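Local coordinates for protein esterase (Staphylococcus aureus subsp. aureus USA300_TCH1516, PDB 3D7R) that is a putative esterase of the alpha/beta hydrolase fold that probably hydrolyses carboxylic ester bonds, its natural substrate not being established, at residues I41-D46 and N229-K234; V86-F91 and D155-E160; V259-G264 and K274-M279. All coordinates share one frame; numbering follows the deposited sequence.

Interactions 2 and 3 reach the same mixed sheet about 27 Å apart, centre to centre, and each sets a helix against a strand. Interaction 3 is the buried one: valine, selenomethionine and phenylalanine pack inside a beta-alpha-beta unit. Interaction 2 is only partly buried and depends on charge, with an arginine reaching from a strand to a glutamate at the solvent-facing side of its helix. Interaction 1 involves no strand. It joins the N-terminal region 41-46 to helix 225-236, on the other side of the chain's centre from interaction 2. It is apolar at one end, with two isoleucines and a phenylalanine, while at the other two acids come near each other without bonding.

Interaction 1. Residues I41-D46 and N229-K234; sequences IMFKND and NEIMKK
Ile41 and Ile231 have their CA atoms 8.7 Å apart, and those of Asp46 and Glu230 are 8.9 Å apart, so the two ends of the loop 41-46 approach neighbouring residues of one helical turn, and side chains make the contact. The helix, 225-236, comes between two strands of the alpha/beta hydrolase sheet, where many esterases of this fold carry a cap. With the N-terminal segment it probably forms such a lid-like layer. Residues 41-46 are a loop that bends sharply at Met42, a selenomethionine at the centre of an inverse gamma turn. The bend puts Ile41 and Phe43 on the same partner, and the carbonyl O of Ile41 lies 3.5 Å above one face of the Phe43 ring.

That partner is Ile231. Its CG1 is anti to the carbonyl carbon (chi1 -64°) and its chain then runs on extended (chi2 173°), which carries CD1 well out from the helix. CD1 meets the CG2 branch of Ile41 at 3.5 Å, the two side chains crossing at about a right angle. The same methyl lies 3.9 Å from CE2 of Phe43, arriving at the ring's edge and in its plane. A long branched chain suits this place because one methyl can serve two neighbours. Phe52 of helix 46-61 also meets the Phe43 ring and touches Ile231, tying that helix into the cluster. Asn45 is the N-cap of this helix, its OD1 accepting from the backbone N of Asp48.

At the outer end the contact turns polar. Glu230 has a long ion pair with Lys233, three residues on, which may ease the proximity of a second acid: Asp46 OD1 stands 4.5 Å from Glu230 OE1.

Interaction 2. Residues V86-F91 and D155-E160; sequences VFRFNF and DQLVSE. With NA (sodium ion), chain E.
Arg88 on strand 84-90 reaches across to Glu160 on helix 143-161, two elements whose axes here are 13.2 Å apart, a gap that suits the length of an arginine. From CB the chain sets out toward the helix and runs extended from CG to NE, its apolar length beside Leu79 and Val131 of the two flanking strands. At the guanidinium edge the modelled sodium ion lies 3.1 Å from NH2, an unfavourable pairing of cations that makes its assignment doubtful. Leu157 CD2 lies over one face of the guanidinium, 3.5 Å from its plane and offset toward the rim. At the tip, the two terminal nitrogens grip the carboxylate end-on. NH1 donates to Glu160 OE1 at 2.9 Å and NH2 to Glu160 OE2 at 2.8 Å, both nearly straight (174° and 169°). Each oxygen uses its syn lone pair, and the guanidinium and carboxylate planes are 14° apart, the geometry of a bidentate salt bridge. NH1 also pairs with Glu129, so two acids probably balance the positive charge and fix the guanidinium.

Gln156 sends its extended chain to the guanidinium edge, where its OE1 binds the sodium at 2.3 Å. A water lies 2.9 Å from the sodium, long for such a bond, and accepts from Gln156 NE2.

The arrangement joins the antiparallel second strand of the alpha/beta hydrolase sheet to the helix that precedes strand 166-171.

Interaction 3. Residues V259-G264 and K274-M279; sequences VYMFGG and KLFEQM
Met261 and Phe276 form the centre of this contact between strand 259-264 and helix 270-282, the first two elements of a beta-alpha-beta unit that strand 287-292 completes in the alpha/beta hydrolase sheet. Met261 is a selenomethionine. Its SE lies 4.0 Å from CD2 of Phe276 and 5.2 Å from the ring centroid, 72° off the ring normal, an oblique Met-aromatic contact. The unbranched chain places the selenium beside the ring: CG is anti to the backbone N, the next bond continues the line outward, and the bend at chi3 (65°) turns CE toward Glu277, whose CB it approaches to 4.4 Å.

Val259, two residues earlier on the same side of the strand, meets the adjacent ring atom, CE2. Its CG1 lies near the plane of Phe276, 4.2 Å from CE2. A branched valine suits a strand, and the flat ring can touch both it and the selenium while spanning the 11.0 Å between the axes, which run nearly antiparallel (159°).

Farther out, Leu203, Ile253 and Ile287 also press on Phe276, so the ring is held in an apolar setting. Val259 and Met261 are kept in place by backbone hydrogen bonds to strand 287-292, and Tyr260 bonds likewise to strand 195-199. On the sheet's other face, Tyr260 stacks on Tyr197 and Phe262 on Tyr290, where helix 305-318 covers them. Polar groups stay at the helix margin, where Lys274 NZ approaches Glu277 OE1 at 3.7 Å, a long ion pair.

Interaction 1. Residues I41-D46 and N229-K234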
loop_
_atom_site.group_PDB
_atom_site.type_symbol
_atom_site.label_atom_id
_atom_site.label_comp_id
_atom_site.label_asym_id
_atom_site.label_seq_id
_atom_site.Cartn_x
_atom_site.Cartn_y
_atom_site.Cartn_z
ATOM N N ILE A 41 -12.160 -10.751 -0.308
ATOM C CA ILE A 41 -12.788 -10.169 -1.487
ATOM C C ILE A 41 -13.092 -11.266 -2.511
ATOM O O ILE A 41 -13.258 -10.992 -3.713
ATOM C CB ILE A 41 -11.922 -9.052 -2.120
ATOM C CG1 ILE A 41 -10.540 -9.584 -2.507
ATOM C CG2 ILE A 41 -11.820 -7.860 -1.178
ATOM C CD1 ILE A 41 -9.896 -8.806 -3.598
HETATM N N MSE A 42 -13.190 -12.505 -2.025
HETATM C CA MSE A 42 -13.472 -13.646 -2.897
HETATM C C MSE A 42 -14.972 -13.711 -3.179
HETATM O O MSE A 42 -15.628 -14.691 -2.812
HETATM C CB MSE A 42 -13.000 -14.957 -2.247
HETATM C CG MSE A 42 -11.496 -15.044 -2.024
HETATM SE SE MSE A 42 -10.467 -14.543 -3.620
HETATM C CE MSE A 42 -8.889 -15.573 -3.237
ATOM N N PHE A 43 -15.518 -12.678 -3.827
ATOM C CA PHE A 43 -16.982 -12.581 -4.011
ATOM C C PHE A 43 -17.476 -13.574 -5.049
ATOM O O PHE A 43 -16.819 -13.762 -6.072
ATOM C CB PHE A 43 -17.412 -11.177 -4.438
ATOM C CG PHE A 43 -16.868 -10.083 -3.574
ATOM C CD1 PHE A 43 -17.097 -10.080 -2.212
ATOM C CD2 PHE A 43 -16.120 -9.049 -4.136
ATOM C CE1 PHE A 43 -16.611 -9.053 -1.410
ATOM C CE2 PHE A 43 -15.613 -8.010 -3.342
ATOM C CZ PHE A 43 -15.845 -8.026 -1.983
ATOM N N LYS A 44 -18.624 -14.193 -4.788
ATOM C CA LYS A 44 -19.186 -15.203 -5.716
ATOM C C LYS A 44 -19.918 -14.553 -6.880
ATOM O O LYS A 44 -19.925 -15.073 -7.996
ATOM C CB LYS A 44 -20.155 -16.127 -4.981
ATOM C CG LYS A 44 -19.508 -17.083 -4.002
ATOM C CD LYS A 44 -20.495 -18.114 -3.452
ATOM C CE LYS A 44 -21.531 -17.499 -2.539
ATOM N NZ LYS A 44 -20.910 -16.640 -1.481
ATOM N N ASN A 45 -20.518 -13.394 -6.605
ATOM C CA ASN A 45 -21.507 -12.793 -7.496
ATOM C C ASN A 45 -21.820 -11.339 -7.098
ATOM O O ASN A 45 -21.225 -10.801 -6.159
ATOM C CB ASN A 45 -22.789 -13.642 -7.487
ATOM C CG ASN A 45 -23.317 -13.899 -6.074
ATOM O OD1 ASN A 45 -23.245 -13.035 -5.199
ATOM N ND2 ASN A 45 -23.859 -15.097 -5.853
ATOM N N ASP A 46 -22.757 -10.716 -7.813
ATOM C CA ASP A 46 -23.101 -9.323 -7.560
ATOM C C ASP A 46 -23.665 -9.143 -6.161
ATOM O O ASP A 46 -23.402 -8.139 -5.497
ATOM C CB ASP A 46 -24.054 -8.789 -8.635
ATOM C CG ASP A 46 -23.321 -8.425 -9.934
ATOM O OD1 ASP A 46 -22.067 -8.478 -9.974
ATOM O OD2 ASP A 46 -24.002 -8.083 -10.930
ATOM N N ASN A 229 -11.729 -5.802 -9.486
ATOM C CA ASN A 229 -12.483 -5.043 -10.502
ATOM C C ASN A 229 -13.674 -4.295 -9.887
ATOM O O ASN A 229 -13.815 -3.075 -10.036
ATOM C CB ASN A 229 -13.007 -5.962 -11.624
ATOM C CG ASN A 229 -11.892 -6.507 -12.545
ATOM O OD1 ASN A 229 -12.147 -7.376 -13.381
ATOM N ND2 ASN A 229 -10.678 -6.009 -12.391
ATOM N N GLU A 230 -14.527 -5.031 -9.182
ATOM C CA GLU A 230 -15.778 -4.469 -8.662
ATOM C C GLU A 230 -15.519 -3.395 -7.610
ATOM O O GLU A 230 -16.134 -2.326 -7.620
ATOM C CB GLU A 230 -16.673 -5.577 -8.102
ATOM C CG GLU A 230 -17.248 -6.518 -9.169
ATOM C CD GLU A 230 -18.174 -5.804 -10.151
ATOM O OE1 GLU A 230 -19.117 -5.101 -9.734
ATOM O OE2 GLU A 230 -17.947 -5.937 -11.356
ATOM N N ILE A 231 -14.596 -3.660 -6.701
ATOM C CA ILE A 231 -14.296 -2.659 -5.673
ATOM C C ILE A 231 -13.692 -1.398 -6.305
ATOM O O ILE A 231 -14.116 -0.284 -6.008
ATOM C CB ILE A 231 -13.381 -3.213 -4.581
ATOM C CG1 ILE A 231 -14.093 -4.336 -3.815
ATOM C CG2 ILE A 231 -12.946 -2.077 -3.605
ATOM C CD1 ILE A 231 -13.163 -5.039 -2.814
HETATM N N MSE A 232 -12.737 -1.584 -7.202
HETATM C CA MSE A 232 -12.052 -0.451 -7.846
HETATM C C MSE A 232 -12.964 0.356 -8.766
HETATM O O MSE A 232 -12.824 1.583 -8.845
HETATM C CB MSE A 232 -10.778 -0.905 -8.582
HETATM C CG MSE A 232 -9.759 -1.558 -7.662
HETATM SE SE MSE A 232 -9.045 -0.277 -6.374
HETATM C CE MSE A 232 -7.971 0.812 -7.577
ATOM N N LYS A 233 -13.900 -0.320 -9.433
ATOM C CA LYS A 233 -14.889 0.359 -10.237
ATOM C C LYS A 233 -15.720 1.308 -9.371
ATOM O O LYS A 233 -15.977 2.447 -9.764
ATOM C CB LYS A 233 -15.791 -0.648 -10.976
ATOM C CG LYS A 233 -15.223 -1.129 -12.329
ATOM C CD LYS A 233 -16.016 -2.338 -12.881
ATOM C CE LYS A 233 -15.247 -3.058 -14.020
ATOM N NZ LYS A 233 -15.827 -4.421 -14.358
ATOM N N LYS A 234 -16.116 0.850 -8.186
ATOM C CA LYS A 234 -16.891 1.691 -7.261
ATOM C C LYS A 234 -16.089 2.950 -6.844
ATOM O O LYS A 234 -16.596 4.074 -6.902
ATOM C CB LYS A 234 -17.311 0.880 -6.038
ATOM C CG LYS A 234 -18.160 1.651 -5.021
ATOM C CD LYS A 234 -19.528 1.974 -5.607
ATOM C CE LYS A 234 -20.623 1.806 -4.596
ATOM N NZ LYS A 234 -21.929 2.036 -5.259
#

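Interaction 2. Residues V86-F91 and D155-E160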
loop_
_atom_site.group_PDB
_atom_site.type_symbol
_atom_site.label_atom_id
_atom_site.label_comp_id
_atom_site.label_asym_id
_atom_site.label_seq_id
_atom_site.Cartn_x
_atom_site.Cartn_y
_atom_site.Cartn_z
ATOM N N VAL A 86 -5.122 10.300 11.909
ATOM C CA VAL A 86 -3.738 9.977 11.543
ATOM C C VAL A 86 -3.030 9.409 12.778
ATOM O O VAL A 86 -2.944 10.072 13.813
ATOM C CB VAL A 86 -2.939 11.187 10.993
ATOM C CG1 VAL A 86 -1.514 10.746 10.595
ATOM C CG2 VAL A 86 -3.628 11.812 9.768
ATOM N N PHE A 87 -2.547 8.179 12.677
ATOM C CA PHE A 87 -1.739 7.590 13.750
ATOM C C PHE A 87 -0.261 7.765 13.429
ATOM O O PHE A 87 0.137 7.642 12.274
ATOM C CB PHE A 87 -2.072 6.101 13.902
ATOM C CG PHE A 87 -3.493 5.862 14.310
ATOM C CD1 PHE A 87 -3.837 5.835 15.663
ATOM C CD2 PHE A 87 -4.496 5.694 13.339
ATOM C CE1 PHE A 87 -5.181 5.643 16.058
ATOM C CE2 PHE A 87 -5.827 5.483 13.723
ATOM C CZ PHE A 87 -6.171 5.470 15.075
ATOM N N ARG A 88 0.555 8.056 14.442
ATOM C CA ARG A 88 2.000 8.067 14.247
ATOM C C ARG A 88 2.642 7.107 15.227
ATOM O O ARG A 88 2.271 7.076 16.402
ATOM C CB ARG A 88 2.550 9.472 14.443
ATOM C CG ARG A 88 2.007 10.477 13.417
ATOM C CD ARG A 88 2.976 11.636 13.253
ATOM N NE ARG A 88 2.382 12.785 12.573
ATOM C CZ ARG A 88 3.068 13.864 12.220
ATOM N NH1 ARG A 88 4.371 13.918 12.458
ATOM N NH2 ARG A 88 2.448 14.885 11.630
ATOM N N PHE A 89 3.586 6.319 14.728
ATOM C CA PHE A 89 4.365 5.422 15.549
ATOM C C PHE A 89 5.791 5.951 15.565
ATOM O O PHE A 89 6.357 6.257 14.505
ATOM C CB PHE A 89 4.445 4.013 14.950
ATOM C CG PHE A 89 3.108 3.358 14.674
ATOM C CD1 PHE A 89 2.689 2.269 15.432
ATOM C CD2 PHE A 89 2.305 3.800 13.618
ATOM C CE1 PHE A 89 1.462 1.648 15.172
ATOM C CE2 PHE A 89 1.095 3.194 13.332
ATOM C CZ PHE A 89 0.667 2.102 14.117
ATOM N N ASN A 90 6.390 6.015 16.753
ATOM C CA ASN A 90 7.816 6.275 16.821
ATOM C C ASN A 90 8.451 5.500 17.968
ATOM O O ASN A 90 7.764 5.081 18.911
ATOM C CB ASN A 90 8.149 7.787 16.831
ATOM C CG ASN A 90 7.375 8.561 17.874
ATOM O OD1 ASN A 90 7.443 8.265 19.068
ATOM N ND2 ASN A 90 6.655 9.582 17.430
ATOM N N PHE A 91 9.753 5.290 17.868
ATOM C CA PHE A 91 10.481 4.471 18.837
ATOM C C PHE A 91 11.747 5.227 19.265
ATOM O O PHE A 91 12.421 5.853 18.427
ATOM C CB PHE A 91 10.823 3.122 18.206
ATOM C CG PHE A 91 11.455 2.125 19.166
ATOM C CD1 PHE A 91 10.774 1.688 20.287
ATOM C CD2 PHE A 91 12.724 1.616 18.913
ATOM C CE1 PHE A 91 11.364 0.754 21.167
ATOM C CE2 PHE A 91 13.327 0.690 19.787
ATOM C CZ PHE A 91 12.640 0.266 20.908
ATOM N N ASP A 155 1.908 16.858 2.637
ATOM C CA ASP A 155 2.279 18.262 2.812
ATOM C C ASP A 155 2.626 18.590 4.260
ATOM O O ASP A 155 3.625 19.266 4.521
ATOM C CB ASP A 155 1.165 19.170 2.282
ATOM C CG ASP A 155 1.058 19.118 0.748
ATOM O OD1 ASP A 155 1.982 18.592 0.109
ATOM O OD2 ASP A 155 0.061 19.600 0.187
ATOM N N GLN A 156 1.795 18.109 5.189
ATOM C CA GLN A 156 2.062 18.224 6.635
ATOM C C GLN A 156 3.472 17.731 6.997
ATOM O O GLN A 156 4.239 18.467 7.593
ATOM C CB GLN A 156 1.004 17.457 7.449
ATOM C CG GLN A 156 1.179 17.561 8.963
ATOM C CD GLN A 156 0.189 16.699 9.761
ATOM O OE1 GLN A 156 -0.136 15.548 9.386
ATOM N NE2 GLN A 156 -0.275 17.240 10.895
ATOM N N LEU A 157 3.797 16.490 6.634
ATOM C CA LEU A 157 5.115 15.882 6.909
ATOM C C LEU A 157 6.300 16.639 6.271
ATOM O O LEU A 157 7.305 16.914 6.931
ATOM C CB LEU A 157 5.111 14.413 6.454
ATOM C CG LEU A 157 4.057 13.502 7.113
ATOM C CD1 LEU A 157 4.216 12.031 6.642
ATOM C CD2 LEU A 157 4.127 13.577 8.636
ATOM N N VAL A 158 6.167 17.015 5.004
ATOM C CA VAL A 158 7.203 17.803 4.328
ATOM C C VAL A 158 7.469 19.133 5.076
ATOM O O VAL A 158 8.618 19.587 5.176
ATOM C CB VAL A 158 6.824 18.063 2.847
ATOM C CG1 VAL A 158 7.709 19.180 2.221
ATOM C CG2 VAL A 158 6.939 16.780 2.042
ATOM N N SER A 159 6.404 19.759 5.586
ATOM C CA SER A 159 6.537 21.034 6.271
ATOM C C SER A 159 7.299 20.810 7.576
ATOM O O SER A 159 7.973 21.717 8.081
ATOM C CB SER A 159 5.166 21.655 6.530
ATOM O OG SER A 159 4.529 20.996 7.623
ATOM N N GLU A 160 7.214 19.594 8.108
ATOM C CA GLU A 160 7.897 19.272 9.360
ATOM C C GLU A 160 9.397 19.001 9.188
ATOM O O GLU A 160 10.223 19.533 9.935
ATOM C CB GLU A 160 7.214 18.091 10.067
ATOM C CG GLU A 160 5.846 18.426 10.629
ATOM C CD GLU A 160 5.129 17.214 11.169
ATOM O OE1 GLU A 160 5.797 16.216 11.526
ATOM O OE2 GLU A 160 3.891 17.258 11.235
HETATM NA NA NA E . -0.548 14.207 11.224
HETATM O O HOH W 1 -2.044 15.994 12.903
#

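Interaction 3. Residues V259-G264 and K274-M279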
loop_
_atom_site.group_PDB
_atom_site.type_symbol
_atom_site.label_atom_id
_atom_site.label_comp_id
_atom_site.label_asym_id
_atom_site.label_seq_id
_atom_site.Cartn_x
_atom_site.Cartn_y
_atom_site.Cartn_z
ATOM N N VAL A 259 12.956 3.403 -6.287
ATOM C CA VAL A 259 11.815 2.529 -5.908
ATOM C C VAL A 259 12.334 1.178 -5.405
ATOM O O VAL A 259 13.303 0.624 -5.965
ATOM C CB VAL A 259 10.781 2.361 -7.086
ATOM C CG1 VAL A 259 9.609 1.406 -6.699
ATOM C CG2 VAL A 259 10.192 3.716 -7.518
ATOM N N TYR A 260 11.723 0.681 -4.324
ATOM C CA TYR A 260 12.106 -0.584 -3.696
ATOM C C TYR A 260 10.838 -1.356 -3.614
ATOM O O TYR A 260 9.881 -0.887 -3.014
ATOM C CB TYR A 260 12.664 -0.345 -2.283
ATOM C CG TYR A 260 13.857 0.579 -2.314
ATOM C CD1 TYR A 260 15.146 0.061 -2.237
ATOM C CD2 TYR A 260 13.701 1.965 -2.488
ATOM C CE1 TYR A 260 16.265 0.897 -2.312
ATOM C CE2 TYR A 260 14.827 2.814 -2.550
ATOM C CZ TYR A 260 16.096 2.259 -2.463
ATOM O OH TYR A 260 17.226 3.054 -2.524
HETATM N N MSE A 261 10.794 -2.513 -4.257
HETATM C CA MSE A 261 9.536 -3.259 -4.364
HETATM C C MSE A 261 9.707 -4.653 -3.800
HETATM O O MSE A 261 10.768 -5.291 -3.996
HETATM C CB MSE A 261 9.079 -3.325 -5.835
HETATM C CG MSE A 261 7.765 -4.078 -6.064
HETATM SE SE MSE A 261 7.113 -3.723 -7.852
HETATM C CE MSE A 261 8.526 -4.566 -8.917
ATOM N N PHE A 262 8.670 -5.119 -3.112
ATOM C CA PHE A 262 8.641 -6.442 -2.492
ATOM C C PHE A 262 7.400 -7.164 -2.983
ATOM O O PHE A 262 6.318 -6.580 -3.046
ATOM C CB PHE A 262 8.592 -6.332 -0.951
ATOM C CG PHE A 262 9.815 -5.718 -0.368
ATOM C CD1 PHE A 262 10.822 -6.527 0.146
ATOM C CD2 PHE A 262 9.997 -4.324 -0.387
ATOM C CE1 PHE A 262 11.997 -5.968 0.657
ATOM C CE2 PHE A 262 11.155 -3.750 0.127
ATOM C CZ PHE A 262 12.167 -4.578 0.641
ATOM N N GLY A 263 7.557 -8.426 -3.354
ATOM C CA GLY A 263 6.412 -9.200 -3.785
ATOM C C GLY A 263 6.704 -10.670 -3.771
ATOM O O GLY A 263 7.842 -11.065 -3.543
ATOM N N GLY A 264 5.659 -11.472 -4.001
ATOM C CA GLY A 264 5.776 -12.940 -4.027
ATOM C C GLY A 264 5.432 -13.506 -5.382
ATOM O O GLY A 264 4.721 -12.863 -6.168
ATOM N N LYS A 274 6.764 -7.606 -12.537
ATOM C CA LYS A 274 7.894 -7.847 -13.443
ATOM C C LYS A 274 7.856 -6.886 -14.628
ATOM O O LYS A 274 8.900 -6.398 -15.065
ATOM C CB LYS A 274 7.921 -9.301 -13.945
ATOM C CG LYS A 274 8.218 -10.366 -12.851
ATOM C CD LYS A 274 9.634 -10.254 -12.283
ATOM C CE LYS A 274 10.618 -11.125 -13.039
ATOM N NZ LYS A 274 12.005 -10.871 -12.539
ATOM N N LEU A 275 6.655 -6.622 -15.148
ATOM C CA LEU A 275 6.484 -5.644 -16.234
ATOM C C LEU A 275 6.880 -4.228 -15.797
ATOM O O LEU A 275 7.628 -3.520 -16.502
ATOM C CB LEU A 275 5.046 -5.651 -16.750
ATOM C CG LEU A 275 4.697 -4.641 -17.855
ATOM C CD1 LEU A 275 5.662 -4.742 -19.068
ATOM C CD2 LEU A 275 3.252 -4.836 -18.292
ATOM N N PHE A 276 6.388 -3.812 -14.637
ATOM C CA PHE A 276 6.804 -2.523 -14.068
ATOM C C PHE A 276 8.337 -2.446 -13.901
ATOM O O PHE A 276 8.964 -1.446 -14.252
ATOM C CB PHE A 276 6.105 -2.289 -12.736
ATOM C CG PHE A 276 6.536 -1.026 -12.024
ATOM C CD1 PHE A 276 6.190 0.232 -12.535
ATOM C CD2 PHE A 276 7.234 -1.102 -10.809
ATOM C CE1 PHE A 276 6.570 1.403 -11.873
ATOM C CE2 PHE A 276 7.614 0.063 -10.128
ATOM C CZ PHE A 276 7.267 1.320 -10.664
ATOM N N GLU A 277 8.950 -3.505 -13.383
ATOM C CA GLU A 277 10.401 -3.501 -13.253
ATOM C C GLU A 277 11.102 -3.293 -14.606
ATOM O O GLU A 277 12.080 -2.538 -14.688
ATOM C CB GLU A 277 10.895 -4.778 -12.584
ATOM C CG GLU A 277 12.415 -4.811 -12.408
ATOM C CD GLU A 277 12.949 -6.183 -12.023
ATOM O OE1 GLU A 277 12.378 -7.226 -12.413
ATOM O OE2 GLU A 277 13.969 -6.204 -11.330
ATOM N N GLN A 278 10.630 -3.977 -15.652
ATOM C CA GLN A 278 11.192 -3.825 -17.004
ATOM C C GLN A 278 11.071 -2.383 -17.510
ATOM O O GLN A 278 12.013 -1.828 -18.098
ATOM C CB GLN A 278 10.519 -4.804 -17.982
ATOM C CG GLN A 278 11.034 -6.268 -17.874
ATOM C CD GLN A 278 12.511 -6.386 -18.225
ATOM O OE1 GLN A 278 12.953 -5.847 -19.232
ATOM N NE2 GLN A 278 13.277 -7.094 -17.401
HETATM N N MSE A 279 9.909 -1.762 -17.270
HETATM C CA MSE A 279 9.705 -0.367 -17.673
HETATM C C MSE A 279 10.647 0.606 -16.927
HETATM O O MSE A 279 11.200 1.518 -17.526
HETATM C CB MSE A 279 8.238 0.055 -17.477
HETATM C CG MSE A 279 7.255 -0.712 -18.337
HETATM SE SE MSE A 279 5.427 -0.371 -17.666
HETATM C CE MSE A 279 5.365 1.534 -17.972
#